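Local coordinates for R.Ecl18kI (Enterobacter cloacae, PDB 2FQZ), which cuts double-stranded DNA as a type II restriction endonuclease, probably recognising 5'-CCNGG-3' and cleaving before the first cytosine, at residues 140-145 with 158-163; 204-209 with 226-231. The protein carries 1 engineered substitution. One frame throughout, in Å; residues are numbered along the deposited sequence.

Both contacts belong to one mixed sheet and both are buried, with centres about 16 Å apart. Contact 1 pairs strand 140-141, an outermost strand of the sheet within this chain, with strand 161-163, antiparallel; contact 2 pairs strands 204-207 and 226-230, parallel, with strand 177-181 running between the two pairs. Contact 1 is the more polar: a few backbone bonds lead to an amide, a carboxylate and a water. Its nearest atom is about 4 Å from the bound DNA, that of contact 2 about 7 Å. Contact 2 is a regular ladder dressed mostly with aliphatic side chains, ending in threonines. They touch where Val159 CG2 meets Met204 CE at 3.5 Å, joined by packing of Leu158 on Met204.

Contact 1: 140-145 with 158-163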
ATOM      1  N   ASP F 140       2.744   9.320  24.191  1.00 33.82           N
ATOM      2  CA  ASP F 140       3.597  10.014  23.264  1.00 35.80           C
ATOM      3  C   ASP F 140       3.114   9.686  21.863  1.00 37.60           C
ATOM      4  O   ASP F 140       2.764   8.539  21.560  1.00 37.22           O
ATOM      5  CB  ASP F 140       5.065   9.630  23.470  1.00 36.19           C
ATOM      6  CG  ASP F 140       5.714  10.382  24.643  1.00 36.18           C
ATOM      7  OD1 ASP F 140       5.059  11.258  25.264  1.00 36.68           O
ATOM      8  OD2 ASP F 140       6.891  10.100  24.945  1.00 38.28           O
ATOM      9  N   VAL F 141       3.058  10.710  21.024  1.00 39.64           N
ATOM     10  CA  VAL F 141       2.676  10.541  19.644  1.00 42.54           C
ATOM     11  C   VAL F 141       3.937  10.425  18.834  1.00 45.17           C
ATOM     12  O   VAL F 141       4.795  11.307  18.888  1.00 45.33           O
ATOM     13  CB  VAL F 141       1.915  11.750  19.107  1.00 42.33           C
ATOM     14  CG1 VAL F 141       1.361  11.449  17.707  1.00 42.31           C
ATOM     15  CG2 VAL F 141       0.839  12.153  20.056  1.00 41.75           C
ATOM     16  N   GLN F 142       4.033   9.326  18.090  1.00 48.42           N
ATOM     17  CA  GLN F 142       5.109   9.072  17.119  1.00 51.42           C
ATOM     18  C   GLN F 142       5.604  10.281  16.341  1.00 53.00           C
ATOM     19  O   GLN F 142       6.809  10.533  16.290  1.00 53.62           O
ATOM     20  CB  GLN F 142       4.660   8.018  16.105  1.00 51.55           C
ATOM     21  CG  GLN F 142       3.474   8.449  15.204  1.00 53.19           C
ATOM     22  CD  GLN F 142       3.519   7.803  13.828  1.00 54.48           C
ATOM     23  OE1 GLN F 142       2.575   7.924  13.048  1.00 55.37           O
ATOM     24  NE2 GLN F 142       4.626   7.121  13.519  1.00 53.82           N
ATOM     25  N   GLY F 143       4.687  11.016  15.722  1.00 54.90           N
ATOM     26  CA  GLY F 143       5.083  12.044  14.762  1.00 57.63           C
ATOM     27  C   GLY F 143       5.328  13.408  15.378  1.00 59.34           C
ATOM     28  O   GLY F 143       5.292  14.430  14.675  1.00 59.70           O
ATOM     29  N   ALA F 144       5.607  13.415  16.683  1.00 60.69           N
ATOM     30  CA  ALA F 144       5.567  14.629  17.495  1.00 61.89           C
ATOM     31  C   ALA F 144       6.725  14.794  18.485  1.00 62.67           C
ATOM     32  O   ALA F 144       6.990  15.903  18.946  1.00 62.69           O
ATOM     33  CB  ALA F 144       4.243  14.691  18.244  1.00 61.88           C
ATOM     34  N   ILE F 145       7.394  13.690  18.818  1.00 63.56           N
ATOM     35  CA  ILE F 145       8.379  13.656  19.907  1.00 64.25           C
ATOM     36  C   ILE F 145       9.698  14.382  19.589  1.00 64.46           C
ATOM     37  O   ILE F 145      10.524  13.918  18.795  1.00 64.50           O
ATOM     38  CB  ILE F 145       8.636  12.197  20.415  1.00 64.59           C
ATOM     39  CG1 ILE F 145       8.935  11.250  19.238  1.00 65.12           C
ATOM     40  CG2 ILE F 145       7.437  11.700  21.237  1.00 64.48           C
ATOM     41  CD1 ILE F 145       9.479   9.875  19.637  1.00 65.88           C
ATOM     42  N   LEU F 158       5.924   2.803  12.495  1.00 39.75           N
ATOM     43  CA  LEU F 158       4.554   2.229  12.347  1.00 37.93           C
ATOM     44  C   LEU F 158       3.704   2.446  13.635  1.00 37.05           C
ATOM     45  O   LEU F 158       2.488   2.629  13.549  1.00 37.23           O
ATOM     46  CB  LEU F 158       4.699   0.741  11.889  1.00 37.94           C
ATOM     47  CG  LEU F 158       3.459  -0.159  11.797  1.00 37.84           C
ATOM     48  CD1 LEU F 158       3.544  -1.103  10.611  1.00 34.02           C
ATOM     49  CD2 LEU F 158       3.268  -0.934  13.079  1.00 35.67           C
ATOM     50  N   VAL F 159       4.327   2.429  14.814  1.00 35.31           N
ATOM     51  CA  VAL F 159       3.617   2.739  16.067  1.00 33.33           C
ATOM     52  C   VAL F 159       3.215   4.201  16.105  1.00 32.46           C
ATOM     53  O   VAL F 159       4.042   5.085  15.900  1.00 31.49           O
ATOM     54  CB  VAL F 159       4.509   2.520  17.292  1.00 33.95           C
ATOM     55  CG1 VAL F 159       3.748   2.861  18.591  1.00 33.28           C
ATOM     56  CG2 VAL F 159       5.079   1.108  17.295  1.00 34.08           C
ATOM     57  N   ASP F 160       1.956   4.463  16.412  1.00 30.93           N
ATOM     58  CA  ASP F 160       1.496   5.836  16.471  1.00 30.82           C
ATOM     59  C   ASP F 160       1.517   6.440  17.867  1.00 30.18           C
ATOM     60  O   ASP F 160       1.881   7.611  18.030  1.00 29.35           O
ATOM     61  CB  ASP F 160       0.118   5.932  15.840  1.00 30.86           C
ATOM     62  CG  ASP F 160       0.154   5.550  14.395  1.00 34.72           C
ATOM     63  OD1 ASP F 160       1.022   6.091  13.683  1.00 39.69           O
ATOM     64  OD2 ASP F 160      -0.615   4.671  13.966  1.00 40.78           O
ATOM     65  N   LEU F 161       1.119   5.626  18.848  1.00 30.02           N
ATOM     66  CA  LEU F 161       0.917   6.041  20.228  1.00 29.54           C
ATOM     67  C   LEU F 161       1.674   5.114  21.145  1.00 28.53           C
ATOM     68  O   LEU F 161       1.614   3.909  21.001  1.00 28.01           O
ATOM     69  CB  LEU F 161      -0.572   6.017  20.589  1.00 30.33           C
ATOM     70  CG  LEU F 161      -1.405   7.048  19.807  1.00 32.81           C
ATOM     71  CD1 LEU F 161      -2.871   6.744  19.931  1.00 35.25           C
ATOM     72  CD2 LEU F 161      -1.068   8.484  20.260  1.00 35.78           C
ATOM     73  N   VAL F 162       2.410   5.691  22.081  1.00 28.48           N
ATOM     74  CA  VAL F 162       3.180   4.915  23.041  1.00 27.60           C
ATOM     75  C   VAL F 162       2.679   5.375  24.399  1.00 27.61           C
ATOM     76  O   VAL F 162       2.792   6.549  24.741  1.00 25.96           O
ATOM     77  CB  VAL F 162       4.695   5.231  22.949  1.00 28.69           C
ATOM     78  CG1 VAL F 162       5.520   4.389  23.971  1.00 27.05           C
ATOM     79  CG2 VAL F 162       5.235   5.050  21.512  1.00 28.89           C
ATOM     80  N   MET F 163       2.133   4.451  25.167  1.00 27.54           N
ATOM     81  CA  MET F 163       1.553   4.764  26.468  1.00 28.15           C
ATOM     82  C   MET F 163       2.477   4.117  27.500  1.00 27.95           C
ATOM     83  O   MET F 163       2.669   2.918  27.446  1.00 27.88           O
ATOM     84  CB  MET F 163       0.170   4.110  26.533  1.00 28.28           C
ATOM     85  CG  MET F 163      -0.721   4.499  27.697  1.00 30.49           C
ATOM     86  SD  MET F 163      -0.075   4.192  29.365  1.00 36.58           S
ATOM     87  CE  MET F 163      -0.111   2.421  29.469  1.00 33.28           C
TER
HETATM   88  O   HOH W   1       2.621   5.487  11.406  1.00 29.57           O
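Asp140 and Val162 hold each other by their backbones: Asp140 N donates to Val162 O at 2.8 Å, and Val162 N gives a bond back to Asp140 O. This hydrogen-bonded pair belongs to the antiparallel edge pairing, within this chain, of the mixed sheet of the PD-(D/E)XK-type domain. The next pair, Val141 with Leu161, is non-hydrogen-bonded; the two side chains lie alongside each other, leaving the sheet on the same face, and touch through Val141 CG2 and Leu161 CD2, 4.1 Å apart. Gln142 N then reaches Asp160 O at 2.8 Å.

Gln142 carries most of the side-chain work. The backbone sets its CB 3.0 Å from Val159 O. With CG wedged between its own backbone N and carbonyl carbon (chi1 65°) and the chain extended beyond, CG lies 3.4 Å from Asp160 O and the amide comes beside the Asp160 carboxylate, the two planes turned 66° apart. A water lies 2.8 Å from Asp160 OD1, probably as donor, and accepts a weak bond from Gln142 NE2. The same NE2 has a second weak bond, to Lys157 O.

On the Val162 face, the carboxylate of Asp140 turns to helix 269-285 and the C-terminal helix, bonding Gln282 and forming a salt bridge with Arg299. The backbones of Asp160 and Leu161 both bond that of Ile179 in strand 177-181, two residues opposite one: a classic beta bulge. Helix 102-134 covers the Val141 and Leu161 side, through Glu129 and Met132, and its Glu125 touches both Gln142 and Asp160.

Contact 2: 204-209 with 226-231; sequences MYLATL and VVVVTT
Strand 204-207, helix 215-223 and strand 226-230 form a beta-alpha-beta crossover in the central sheet of this PD-(D/E)XK-type endonuclease, and the contact is the parallel pairing of its two strands. The axes of the two short strand segments come within 4.5 Å at a crossing angle of -32°. Val227 sends its N to Met204 O at 2.7 Å and receives Leu206 N on its O; one step on, Val229 N goes to Leu206 O and Thr208 N to Val229 O.

Tyr205 leans on two valines of the neighbouring strand, on the same face of the sheet. With CG beside the backbone N and anti to the carbonyl carbon (chi1 -68°), its ring takes Val227 CG2 over one face, while Val229 CG2 comes in at the edge, 3.6 Å from Tyr205 CD1. Leu246 of strand 245-247 touches all three side chains. On the other face, Leu206 CB packs 3.7 Å from Val226 CG1, and Thr208 CG2 lies 3.7 Å from Val228 CG1. Helix 191-199 covers Met204 and Val226 there through Val192 and Val196.

At the far end a side chain continues the ladder. A chi1 of -161° swings Thr230 OG1 opposite its own N, and from there it donates to Thr208 O at 2.7 Å; it is also bonded to Asn234. Thr208 OG1 instead turns to Lys182 O, and Thr231 OG1 caps Asn234 N as N-cap of helix 232-238. The contact therefore relies on backbone bonds and close apolar packing along the strands, the Tyr205 ring included, while the threonine hydroxyls satisfy polar groups where the strands give way to loop and helix.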
ATOM      1  N   MET F 204       1.260  -5.390  20.132  1.00 27.75           N
ATOM      2  CA  MET F 204       0.796  -4.139  19.544  1.00 28.46           C
ATOM      3  C   MET F 204      -0.691  -4.204  19.264  1.00 28.03           C
ATOM      4  O   MET F 204      -1.212  -5.234  18.857  1.00 27.50           O
ATOM      5  CB  MET F 204       1.537  -3.825  18.232  1.00 29.13           C
ATOM      6  CG  MET F 204       1.491  -2.313  17.923  1.00 32.30           C
ATOM      7  SD  MET F 204       2.414  -1.924  16.482  1.00 41.10           S
ATOM      8  CE  MET F 204       4.104  -2.284  16.978  1.00 40.15           C
ATOM      9  N   TYR F 205      -1.378  -3.091  19.502  1.00 27.74           N
ATOM     10  CA  TYR F 205      -2.746  -2.954  19.116  1.00 27.01           C
ATOM     11  C   TYR F 205      -2.748  -2.340  17.771  1.00 26.81           C
ATOM     12  O   TYR F 205      -2.003  -1.383  17.480  1.00 26.69           O
ATOM     13  CB  TYR F 205      -3.527  -2.064  20.082  1.00 26.63           C
ATOM     14  CG  TYR F 205      -3.650  -2.728  21.398  1.00 27.44           C
ATOM     15  CD1 TYR F 205      -4.823  -3.373  21.760  1.00 29.26           C
ATOM     16  CD2 TYR F 205      -2.570  -2.756  22.271  1.00 29.00           C
ATOM     17  CE1 TYR F 205      -4.931  -4.013  22.987  1.00 33.48           C
ATOM     18  CE2 TYR F 205      -2.651  -3.388  23.498  1.00 32.83           C
ATOM     19  CZ  TYR F 205      -3.839  -4.021  23.856  1.00 35.60           C
ATOM     20  OH  TYR F 205      -3.944  -4.651  25.081  1.00 37.01           O
ATOM     21  N   LEU F 206      -3.624  -2.893  16.953  1.00 25.60           N
ATOM     22  CA  LEU F 206      -3.720  -2.459  15.580  1.00 25.04           C
ATOM     23  C   LEU F 206      -5.157  -2.011  15.401  1.00 24.32           C
ATOM     24  O   LEU F 206      -6.070  -2.835  15.268  1.00 25.49           O
ATOM     25  CB  LEU F 206      -3.385  -3.618  14.632  1.00 24.30           C
ATOM     26  CG  LEU F 206      -3.640  -3.345  13.150  1.00 24.30           C
ATOM     27  CD1 LEU F 206      -2.927  -2.034  12.700  1.00 22.36           C
ATOM     28  CD2 LEU F 206      -3.227  -4.594  12.301  1.00 23.32           C
ATOM     29  N   ALA F 207      -5.334  -0.699  15.420  1.00 23.87           N
ATOM     30  CA  ALA F 207      -6.648  -0.075  15.293  1.00 23.30           C
ATOM     31  C   ALA F 207      -7.032  -0.042  13.817  1.00 22.54           C
ATOM     32  O   ALA F 207      -6.221   0.317  12.983  1.00 22.34           O
ATOM     33  CB  ALA F 207      -6.598   1.304  15.830  1.00 22.14           C
ATOM     34  N   THR F 208      -8.271  -0.401  13.494  1.00 22.41           N
ATOM     35  CA  THR F 208      -8.645  -0.402  12.089  1.00 24.56           C
ATOM     36  C   THR F 208     -10.144  -0.185  11.964  1.00 24.08           C
ATOM     37  O   THR F 208     -10.866  -0.446  12.898  1.00 24.03           O
ATOM     38  CB  THR F 208      -8.231  -1.727  11.361  1.00 23.67           C
ATOM     39  OG1 THR F 208      -8.411  -1.564   9.951  1.00 26.51           O
ATOM     40  CG2 THR F 208      -9.117  -2.915  11.832  1.00 25.51           C
ATOM     41  N   LEU F 209     -10.592   0.297  10.809  1.00 25.42           N
ATOM     42  CA  LEU F 209     -12.021   0.352  10.504  1.00 26.37           C
ATOM     43  C   LEU F 209     -12.377  -0.693   9.462  1.00 27.01           C
ATOM     44  O   LEU F 209     -13.502  -0.762   8.985  1.00 26.25           O
ATOM     45  CB  LEU F 209     -12.398   1.756  10.029  1.00 27.25           C
ATOM     46  CG  LEU F 209     -11.949   2.818  11.041  1.00 28.04           C
ATOM     47  CD1 LEU F 209     -12.116   4.191  10.466  1.00 26.60           C
ATOM     48  CD2 LEU F 209     -12.715   2.680  12.384  1.00 26.87           C
ATOM     49  N   VAL F 226      -0.200  -9.311  17.741  1.00 25.86           N
ATOM     50  CA  VAL F 226      -0.800  -8.072  17.286  1.00 26.18           C
ATOM     51  C   VAL F 226      -2.272  -8.229  17.508  1.00 26.09           C
ATOM     52  O   VAL F 226      -2.864  -9.210  17.103  1.00 27.55           O
ATOM     53  CB  VAL F 226      -0.546  -7.859  15.811  1.00 25.43           C
ATOM     54  CG1 VAL F 226      -1.342  -6.647  15.295  1.00 24.55           C
ATOM     55  CG2 VAL F 226       0.966  -7.746  15.562  1.00 23.84           C
ATOM     56  N   VAL F 227      -2.878  -7.269  18.167  1.00 27.13           N
ATOM     57  CA  VAL F 227      -4.287  -7.423  18.488  1.00 27.16           C
ATOM     58  C   VAL F 227      -5.056  -6.470  17.604  1.00 26.45           C
ATOM     59  O   VAL F 227      -4.761  -5.290  17.590  1.00 25.44           O
ATOM     60  CB  VAL F 227      -4.578  -7.011  19.920  1.00 27.77           C
ATOM     61  CG1 VAL F 227      -5.982  -7.416  20.251  1.00 30.06           C
ATOM     62  CG2 VAL F 227      -3.568  -7.647  20.904  1.00 32.00           C
ATOM     63  N   VAL F 228      -6.067  -6.954  16.903  1.00 25.54           N
ATOM     64  CA  VAL F 228      -6.880  -6.052  16.100  1.00 25.30           C
ATOM     65  C   VAL F 228      -7.965  -5.438  16.958  1.00 24.50           C
ATOM     66  O   VAL F 228      -8.634  -6.135  17.701  1.00 25.23           O
ATOM     67  CB  VAL F 228      -7.499  -6.748  14.882  1.00 25.73           C
ATOM     68  CG1 VAL F 228      -8.426  -5.767  14.120  1.00 26.34           C
ATOM     69  CG2 VAL F 228      -6.364  -7.230  13.977  1.00 25.82           C
ATOM     70  N   VAL F 229      -8.105  -4.126  16.815  1.00 24.59           N
ATOM     71  CA  VAL F 229      -9.064  -3.317  17.538  1.00 24.23           C
ATOM     72  C   VAL F 229      -9.893  -2.572  16.512  1.00 24.07           C
ATOM     73  O   VAL F 229      -9.365  -1.904  15.604  1.00 24.77           O
ATOM     74  CB  VAL F 229      -8.370  -2.323  18.458  1.00 24.27           C
ATOM     75  CG1 VAL F 229      -9.407  -1.528  19.252  1.00 23.90           C
ATOM     76  CG2 VAL F 229      -7.486  -3.070  19.431  1.00 24.51           C
ATOM     77  N   THR F 230     -11.199  -2.693  16.645  1.00 23.30           N
ATOM     78  CA  THR F 230     -12.076  -2.029  15.700  1.00 24.87           C
ATOM     79  C   THR F 230     -13.246  -1.468  16.476  1.00 25.60           C
ATOM     80  O   THR F 230     -13.287  -1.589  17.707  1.00 25.01           O
ATOM     81  CB  THR F 230     -12.431  -2.963  14.493  1.00 24.28           C
ATOM     82  OG1 THR F 230     -12.913  -2.176  13.390  1.00 26.10           O
ATOM     83  CG2 THR F 230     -13.438  -4.064  14.849  1.00 23.76           C
ATOM     84  N   THR F 231     -14.185  -0.852  15.775  1.00 26.91           N
ATOM     85  CA  THR F 231     -15.383  -0.338  16.419  1.00 27.92           C
ATOM     86  C   THR F 231     -16.298  -1.489  16.871  1.00 28.33           C
ATOM     87  O   THR F 231     -16.278  -2.568  16.271  1.00 28.39           O
ATOM     88  CB  THR F 231     -16.188   0.561  15.455  1.00 27.98           C
ATOM     89  OG1 THR F 231     -16.552  -0.205  14.312  1.00 27.04           O
ATOM     90  CG2 THR F 231     -15.371   1.748  15.003  1.00 28.37           C
TER